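Local coordinates for protein helicase of the snf2/rad54 family (Sulfolobus solfataricus, PDB 1Z5Z) that probably couples ATP hydrolysis to movement along double-stranded DNA, as in other SWI2/SNF2 ATPases, at residues G112-I117 with S157-N162; R186-D191 with H218-V223. All coordinates share one frame; numbering follows the deposited sequence.

In the fold
Both interactions reach one parallel beta sheet, the core of a RecA-like domain of the kind found in SF2 helicases, and their centres lie about 18 Å apart. Interaction 1 packs the end of helix 149-161 on the sheet at the entry to strand 115-119. Interaction 2 is a pairing within it, of strands 186-189 and 216-222, its centre about 7 Å from that of the chain, against about 20 Å for interaction 1. Along the chain the first closes before the second opens. Strands 115-119 and 186-189 are neighbours, with Ala116 O and Ile188 N probably hydrogen-bonded at 2.9 Å, and Asp113 OD2 forms a salt bridge with Arg186 NE at 2.7 Å, joining the two contacts.

Interaction 1 (G112-I117 with S157-N162); sequences GDKIAI and SKFQNN
Lys114 lays its aliphatic stem over one face of the Phe159 ring, with CD 4.1 Å above the ring plane and displaced toward the rim. The two side chains slide past each other in opposite directions, one from the approach to strand 115-119, the other from the last turn of helix 149-161, fastening the helix C-terminus to the parallel sheet of the RecA-like domain. Near the root of the lysine, CB rests 3.9 Å from Phe159 CZ. The phenylalanine CG is anti to the backbone N (chi1 179°), which carries the ring off the helix to lie beneath the lysine; Ile168 and Ala184 also touch it. Beyond the ring, the lysine bends at chi3 and delivers its ammonium to the carbonyls at the helix end. NZ donates to Asn162 O at 2.5 Å, from 61° out of the carbonyl plane, and to Phe159 O; both distances are unusually short, which leaves the exact placement of NZ uncertain. NZ also lies 4.6 Å from the Phe159 ring centroid, over the face, in a cation-pi contact. A buried ammonium held between carbonyl oxygens, an aromatic face and the negative end of a helix dipole is likely to stay protonated.

Interaction 2 (R186-D191 with H218-V223); sequences RVIHFD and HKLISV
Arg186 and His218 meet edge to edge, guanidinium and imidazole nearly coplanar with 21° between their planes, on neighbouring strands of the parallel sheet of this RecA-like domain. NH1 of Arg186 comes within 3.0 Å of CE1 of His218, and the arginine CD also presses unusually close on that ring carbon, a tight contact and not a hydrogen bond. The arginine starts with CG anti to the backbone N (chi1 175°), then bends at chi2 and chi3, which brings its flat end round to the histidine while NE keeps its salt bridge with Asp113. Asp113 would probably lose its charge mate, and the edge of the His218 ring the group that lies along it, if an alanine stood in place of Arg186. The ring's ND1 is buried and has no hydrogen-bond partner in the model.

Further along, the contact turns apolar. Leu220 rests against both Ile188 and Phe190, crossing each at a slant: its CG lies 3.9 Å from Ile188 CG2, and its CD1 lies 3.7 Å from Phe190 CD1. Helix 96-110 packs here too, Thr101 touching both Leu220 and Phe190. His189 is turned to the other side of the sheet, where its ring meets Trp193 and Phe118 and its ND1 is hydrogen-bonded to Trp193.

Parallel pairing fixes this register. His189 uses both its N and its O toward the neighbouring strand: N donates almost straight (171°) to His218 O at 2.7 Å, and O accepts from Leu220 N at 3.1 Å. His218 N in turn donates to Val187 O. Where the strands start to part, a water closes the ladder, donating to both His189 O and Leu220 O, the latter at 2.8 Å.

Interaction 1 (G112-I117 with S157-N162)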
ATOM      1  N   GLY A 112       7.231   2.032  23.135  1.00 50.45           N
ATOM      2  CA  GLY A 112       6.810   3.412  23.291  1.00 47.16           C
ATOM      3  C   GLY A 112       6.892   4.228  22.003  1.00 46.84           C
ATOM      4  O   GLY A 112       6.995   5.467  22.053  1.00 43.89           O
ATOM      5  N   ASP A 113       6.854   3.555  20.850  1.00 42.73           N
ATOM      6  CA  ASP A 113       6.925   4.260  19.542  1.00 40.53           C
ATOM      7  C   ASP A 113       5.651   5.033  19.179  1.00 38.86           C
ATOM      8  O   ASP A 113       4.556   4.660  19.561  1.00 39.34           O
ATOM      9  CB  ASP A 113       7.136   3.267  18.395  1.00 41.93           C
ATOM     10  CG  ASP A 113       8.529   2.622  18.385  1.00 47.05           C
ATOM     11  OD1 ASP A 113       9.359   2.897  19.278  1.00 48.25           O
ATOM     12  OD2 ASP A 113       8.774   1.824  17.462  1.00 46.41           O
ATOM     13  N   LYS A 114       5.845   6.115  18.440  1.00 37.66           N
ATOM     14  CA  LYS A 114       4.796   6.932  17.859  1.00 38.75           C
ATOM     15  C   LYS A 114       4.827   6.356  16.430  1.00 37.04           C
ATOM     16  O   LYS A 114       5.870   6.332  15.795  1.00 36.39           O
ATOM     17  CB  LYS A 114       5.199   8.401  17.839  1.00 41.19           C
ATOM     18  CG  LYS A 114       4.796   9.138  19.083  1.00 44.83           C
ATOM     19  CD  LYS A 114       4.562  10.590  18.749  1.00 47.84           C
ATOM     20  CE  LYS A 114       3.505  11.114  19.669  1.00 51.98           C
ATOM     21  NZ  LYS A 114       3.028  12.427  19.267  1.00 54.07           N
ATOM     22  N   ILE A 115       3.687   5.920  15.922  1.00 34.90           N
ATOM     23  CA  ILE A 115       3.627   5.237  14.633  1.00 31.71           C
ATOM     24  C   ILE A 115       2.872   5.973  13.518  1.00 32.97           C
ATOM     25  O   ILE A 115       1.748   6.424  13.723  1.00 34.22           O
ATOM     26  CB  ILE A 115       2.974   3.855  14.898  1.00 33.55           C
ATOM     27  CG1 ILE A 115       3.811   3.104  15.936  1.00 33.03           C
ATOM     28  CG2 ILE A 115       2.810   3.057  13.632  1.00 30.47           C
ATOM     29  CD1 ILE A 115       2.951   2.344  16.939  1.00 36.68           C
ATOM     30  N   ALA A 116       3.483   6.107  12.348  1.00 29.91           N
ATOM     31  CA  ALA A 116       2.808   6.760  11.207  1.00 30.96           C
ATOM     32  C   ALA A 116       2.602   5.690  10.128  1.00 29.31           C
ATOM     33  O   ALA A 116       3.531   4.957   9.800  1.00 29.78           O
ATOM     34  CB  ALA A 116       3.659   7.934  10.649  1.00 27.09           C
ATOM     35  N   ILE A 117       1.387   5.590   9.587  1.00 26.24           N
ATOM     36  CA  ILE A 117       1.086   4.582   8.572  1.00 25.77           C
ATOM     37  C   ILE A 117       0.587   5.296   7.286  1.00 26.56           C
ATOM     38  O   ILE A 117      -0.374   6.063   7.331  1.00 27.35           O
ATOM     39  CB  ILE A 117      -0.007   3.597   9.066  1.00 23.70           C
ATOM     40  CG1 ILE A 117       0.435   2.944  10.396  1.00 26.55           C
ATOM     41  CG2 ILE A 117      -0.270   2.539   7.949  1.00 24.06           C
ATOM     42  CD1 ILE A 117      -0.717   2.275  11.228  1.00 27.79           C
ATOM     43  N   SER A 157       0.021  19.039  14.173  1.00 41.58           N
ATOM     44  CA  SER A 157       0.520  19.620  15.408  1.00 44.55           C
ATOM     45  C   SER A 157       0.221  18.636  16.542  1.00 44.94           C
ATOM     46  O   SER A 157       1.068  18.348  17.409  1.00 43.28           O
ATOM     47  CB  SER A 157      -0.175  20.977  15.634  1.00 44.36           C
ATOM     48  OG  SER A 157      -0.162  21.335  17.002  1.00 54.18           O
ATOM     49  N   LYS A 158      -0.982  18.080  16.513  1.00 45.04           N
ATOM     50  CA  LYS A 158      -1.350  17.139  17.540  1.00 45.37           C
ATOM     51  C   LYS A 158      -0.434  15.910  17.560  1.00 45.69           C
ATOM     52  O   LYS A 158      -0.057  15.425  18.635  1.00 45.88           O
ATOM     53  CB  LYS A 158      -2.782  16.694  17.365  1.00 48.38           C
ATOM     54  CG  LYS A 158      -3.200  15.678  18.391  1.00 55.29           C
ATOM     55  CD  LYS A 158      -4.532  15.028  18.042  1.00 63.08           C
ATOM     56  CE  LYS A 158      -5.706  15.985  18.155  1.00 64.93           C
ATOM     57  NZ  LYS A 158      -6.970  15.315  17.738  1.00 68.89           N
ATOM     58  N   PHE A 159      -0.065  15.392  16.391  1.00 41.40           N
ATOM     59  CA  PHE A 159       0.790  14.208  16.374  1.00 38.95           C
ATOM     60  C   PHE A 159       2.213  14.576  16.734  1.00 39.30           C
ATOM     61  O   PHE A 159       2.868  13.845  17.440  1.00 37.73           O
ATOM     62  CB  PHE A 159       0.787  13.533  14.995  1.00 34.97           C
ATOM     63  CG  PHE A 159       1.685  12.315  14.907  1.00 30.26           C
ATOM     64  CD1 PHE A 159       2.968  12.417  14.383  1.00 32.73           C
ATOM     65  CD2 PHE A 159       1.262  11.074  15.385  1.00 33.14           C
ATOM     66  CE1 PHE A 159       3.826  11.298  14.335  1.00 29.14           C
ATOM     67  CE2 PHE A 159       2.109   9.944  15.349  1.00 31.22           C
ATOM     68  CZ  PHE A 159       3.393  10.061  14.820  1.00 31.62           C
ATOM     69  N   GLN A 160       2.684  15.708  16.229  1.00 40.60           N
ATOM     70  CA  GLN A 160       4.049  16.134  16.466  1.00 44.39           C
ATOM     71  C   GLN A 160       4.358  16.568  17.894  1.00 48.63           C
ATOM     72  O   GLN A 160       5.479  16.388  18.355  1.00 47.73           O
ATOM     73  CB  GLN A 160       4.397  17.299  15.538  1.00 41.75           C
ATOM     74  CG  GLN A 160       4.618  16.947  14.081  1.00 42.24           C
ATOM     75  CD  GLN A 160       5.914  16.186  13.845  1.00 43.72           C
ATOM     76  OE1 GLN A 160       5.969  14.946  13.925  1.00 38.61           O
ATOM     77  NE2 GLN A 160       6.974  16.935  13.558  1.00 44.16           N
ATOM     78  N   ASN A 161       3.373  17.120  18.593  1.00 52.14           N
ATOM     79  CA  ASN A 161       3.639  17.638  19.932  1.00 54.66           C
ATOM     80  C   ASN A 161       3.093  16.911  21.133  1.00 55.88           C
ATOM     81  O   ASN A 161       3.485  17.198  22.243  1.00 58.69           O
ATOM     82  CB  ASN A 161       3.180  19.089  20.016  1.00 54.84           C
ATOM     83  CG  ASN A 161       3.591  19.887  18.816  1.00 54.86           C
ATOM     84  OD1 ASN A 161       4.767  19.918  18.444  1.00 58.19           O
ATOM     85  ND2 ASN A 161       2.630  20.547  18.201  1.00 59.33           N
ATOM     86  N   ASN A 162       2.188  15.981  20.941  1.00 56.62           N
ATOM     87  CA  ASN A 162       1.640  15.278  22.077  1.00 59.30           C
ATOM     88  C   ASN A 162       2.124  13.805  22.064  1.00 60.26           C
ATOM     89  O   ASN A 162       1.637  13.008  21.271  1.00 59.02           O
ATOM     90  CB  ASN A 162       0.106  15.371  22.025  1.00 58.88           C
ATOM     91  CG  ASN A 162      -0.549  14.619  23.137  1.00 63.20           C
ATOM     92  OD1 ASN A 162       0.034  13.686  23.678  1.00 66.43           O
ATOM     93  ND2 ASN A 162      -1.788  14.995  23.472  1.00 62.42           N
TER
HETATM   94  O   HOH W   1       5.590  13.868  20.677  1.00 75.49           O

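Interaction 2 (R186-D191 with H218-V223)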
ATOM      1  N   ARG A 186       8.330   5.177  14.278  1.00 34.81           N
ATOM      2  CA  ARG A 186       8.090   4.007  13.440  1.00 33.04           C
ATOM      3  C   ARG A 186       7.205   4.426  12.259  1.00 33.02           C
ATOM      4  O   ARG A 186       6.225   5.159  12.430  1.00 29.76           O
ATOM      5  CB  ARG A 186       7.399   2.962  14.295  1.00 33.73           C
ATOM      6  CG  ARG A 186       6.967   1.729  13.607  1.00 35.88           C
ATOM      7  CD  ARG A 186       7.993   0.650  13.762  1.00 39.74           C
ATOM      8  NE  ARG A 186       8.427   0.456  15.143  1.00 36.27           N
ATOM      9  CZ  ARG A 186       9.001  -0.668  15.574  1.00 42.38           C
ATOM     10  NH1 ARG A 186       9.180  -1.681  14.727  1.00 38.85           N
ATOM     11  NH2 ARG A 186       9.439  -0.777  16.828  1.00 38.75           N
ATOM     12  N   VAL A 187       7.553   3.962  11.069  1.00 30.64           N
ATOM     13  CA  VAL A 187       6.800   4.318   9.893  1.00 31.02           C
ATOM     14  C   VAL A 187       6.484   3.018   9.174  1.00 34.68           C
ATOM     15  O   VAL A 187       7.383   2.191   8.963  1.00 32.28           O
ATOM     16  CB  VAL A 187       7.639   5.240   8.919  1.00 34.10           C
ATOM     17  CG1 VAL A 187       6.820   5.574   7.671  1.00 31.54           C
ATOM     18  CG2 VAL A 187       8.068   6.529   9.623  1.00 33.33           C
ATOM     19  N   ILE A 188       5.199   2.824   8.853  1.00 29.38           N
ATOM     20  CA  ILE A 188       4.766   1.659   8.081  1.00 27.40           C
ATOM     21  C   ILE A 188       4.242   2.148   6.715  1.00 27.66           C
ATOM     22  O   ILE A 188       3.257   2.935   6.650  1.00 25.43           O
ATOM     23  CB  ILE A 188       3.597   0.919   8.763  1.00 26.12           C
ATOM     24  CG1 ILE A 188       4.074   0.308  10.087  1.00 27.13           C
ATOM     25  CG2 ILE A 188       3.030  -0.187   7.839  1.00 25.08           C
ATOM     26  CD1 ILE A 188       2.948  -0.400  10.883  1.00 26.84           C
ATOM     27  N   HIS A 189       4.895   1.729   5.634  1.00 26.41           N
ATOM     28  CA  HIS A 189       4.416   2.082   4.300  1.00 26.84           C
ATOM     29  C   HIS A 189       3.526   0.903   3.888  1.00 25.79           C
ATOM     30  O   HIS A 189       3.991  -0.144   3.467  1.00 28.44           O
ATOM     31  CB  HIS A 189       5.594   2.346   3.372  1.00 31.26           C
ATOM     32  CG  HIS A 189       6.363   3.577   3.755  1.00 30.25           C
ATOM     33  ND1 HIS A 189       5.798   4.838   3.743  1.00 29.92           N
ATOM     34  CD2 HIS A 189       7.617   3.730   4.242  1.00 30.98           C
ATOM     35  CE1 HIS A 189       6.676   5.713   4.206  1.00 29.95           C
ATOM     36  NE2 HIS A 189       7.787   5.066   4.514  1.00 31.80           N
ATOM     37  N   PHE A 190       2.223   1.080   4.077  1.00 27.59           N
ATOM     38  CA  PHE A 190       1.242   0.018   3.821  1.00 27.70           C
ATOM     39  C   PHE A 190       1.212  -0.475   2.388  1.00 29.10           C
ATOM     40  O   PHE A 190       0.972  -1.660   2.128  1.00 27.96           O
ATOM     41  CB  PHE A 190      -0.132   0.507   4.237  1.00 25.78           C
ATOM     42  CG  PHE A 190      -1.101  -0.592   4.508  1.00 26.62           C
ATOM     43  CD1 PHE A 190      -1.130  -1.204   5.767  1.00 27.81           C
ATOM     44  CD2 PHE A 190      -1.975  -1.027   3.533  1.00 22.63           C
ATOM     45  CE1 PHE A 190      -2.023  -2.221   6.053  1.00 27.59           C
ATOM     46  CE2 PHE A 190      -2.888  -2.066   3.797  1.00 29.03           C
ATOM     47  CZ  PHE A 190      -2.919  -2.663   5.060  1.00 27.30           C
ATOM     48  N   ASP A 191       1.432   0.440   1.443  1.00 27.20           N
ATOM     49  CA  ASP A 191       1.488   0.067   0.028  1.00 27.54           C
ATOM     50  C   ASP A 191       2.402   1.098  -0.642  1.00 28.59           C
ATOM     51  O   ASP A 191       2.782   2.095  -0.011  1.00 27.85           O
ATOM     52  CB  ASP A 191       0.083   0.020  -0.615  1.00 28.85           C
ATOM     53  CG  ASP A 191      -0.726   1.250  -0.328  1.00 27.52           C
ATOM     54  OD1 ASP A 191      -1.857   1.113   0.189  1.00 29.37           O
ATOM     55  OD2 ASP A 191      -0.228   2.364  -0.622  1.00 31.93           O
ATOM     56  N   HIS A 218       9.176   0.360   7.814  1.00 32.24           N
ATOM     57  CA  HIS A 218       8.691  -0.936   7.329  1.00 31.27           C
ATOM     58  C   HIS A 218       7.934  -0.812   5.994  1.00 33.09           C
ATOM     59  O   HIS A 218       6.998  -0.009   5.858  1.00 34.06           O
ATOM     60  CB  HIS A 218       7.731  -1.608   8.326  1.00 34.11           C
ATOM     61  CG  HIS A 218       8.338  -1.946   9.651  1.00 38.88           C
ATOM     62  ND1 HIS A 218       7.963  -1.319  10.824  1.00 37.74           N
ATOM     63  CD2 HIS A 218       9.247  -2.887  10.004  1.00 37.72           C
ATOM     64  CE1 HIS A 218       8.609  -1.866  11.837  1.00 40.60           C
ATOM     65  NE2 HIS A 218       9.394  -2.822  11.367  1.00 43.03           N
ATOM     66  N   LYS A 219       8.297  -1.615   5.012  1.00 31.12           N
ATOM     67  CA  LYS A 219       7.578  -1.563   3.731  1.00 33.79           C
ATOM     68  C   LYS A 219       6.843  -2.864   3.576  1.00 34.93           C
ATOM     69  O   LYS A 219       7.479  -3.904   3.429  1.00 35.94           O
ATOM     70  CB  LYS A 219       8.521  -1.397   2.540  1.00 35.95           C
ATOM     71  CG  LYS A 219       9.159  -0.048   2.440  1.00 41.68           C
ATOM     72  CD  LYS A 219      10.310  -0.083   1.417  1.00 47.11           C
ATOM     73  CE  LYS A 219       9.870  -0.705   0.102  1.00 50.35           C
ATOM     74  NZ  LYS A 219      10.918  -1.583  -0.495  1.00 52.96           N
ATOM     75  N   LEU A 220       5.509  -2.820   3.602  1.00 27.45           N
ATOM     76  CA  LEU A 220       4.751  -4.035   3.463  1.00 29.60           C
ATOM     77  C   LEU A 220       4.756  -4.475   1.998  1.00 29.53           C
ATOM     78  O   LEU A 220       4.507  -3.662   1.102  1.00 28.90           O
ATOM     79  CB  LEU A 220       3.315  -3.816   3.960  1.00 28.62           C
ATOM     80  CG  LEU A 220       3.189  -3.303   5.417  1.00 30.75           C
ATOM     81  CD1 LEU A 220       1.768  -3.521   5.881  1.00 30.37           C
ATOM     82  CD2 LEU A 220       4.143  -4.032   6.370  1.00 31.65           C
ATOM     83  N   ILE A 221       5.010  -5.757   1.752  1.00 25.63           N
ATOM     84  CA  ILE A 221       5.038  -6.285   0.378  1.00 30.60           C
ATOM     85  C   ILE A 221       4.285  -7.587   0.273  1.00 32.45           C
ATOM     86  O   ILE A 221       4.587  -8.527   1.018  1.00 32.33           O
ATOM     87  CB  ILE A 221       6.483  -6.535  -0.083  1.00 33.88           C
ATOM     88  CG1 ILE A 221       7.227  -5.202  -0.208  1.00 33.47           C
ATOM     89  CG2 ILE A 221       6.491  -7.253  -1.444  1.00 29.79           C
ATOM     90  CD1 ILE A 221       8.681  -5.390  -0.648  1.00 42.52           C
ATOM     91  N   SER A 222       3.291  -7.658  -0.611  1.00 29.40           N
ATOM     92  CA  SER A 222       2.532  -8.895  -0.780  1.00 32.98           C
ATOM     93  C   SER A 222       3.308  -9.991  -1.530  1.00 31.95           C
ATOM     94  O   SER A 222       3.684  -9.844  -2.707  1.00 26.70           O
ATOM     95  CB  SER A 222       1.191  -8.615  -1.459  1.00 31.15           C
ATOM     96  OG  SER A 222       0.381  -7.924  -0.529  1.00 37.44           O
ATOM     97  N   VAL A 223       3.565 -11.088  -0.811  1.00 32.80           N
ATOM     98  CA  VAL A 223       4.335 -12.213  -1.346  1.00 33.87           C
ATOM     99  C   VAL A 223       3.760 -12.763  -2.623  1.00 32.97           C
ATOM    100  O   VAL A 223       2.571 -13.071  -2.704  1.00 30.89           O
ATOM    101  CB  VAL A 223       4.468 -13.372  -0.294  1.00 39.60           C
ATOM    102  CG1 VAL A 223       5.147 -14.593  -0.943  1.00 39.63           C
ATOM    103  CG2 VAL A 223       5.303 -12.878   0.922  1.00 33.57           C
TER
HETATM  104  O   HOH W   2       4.716  -0.935   0.574  1.00 42.21           O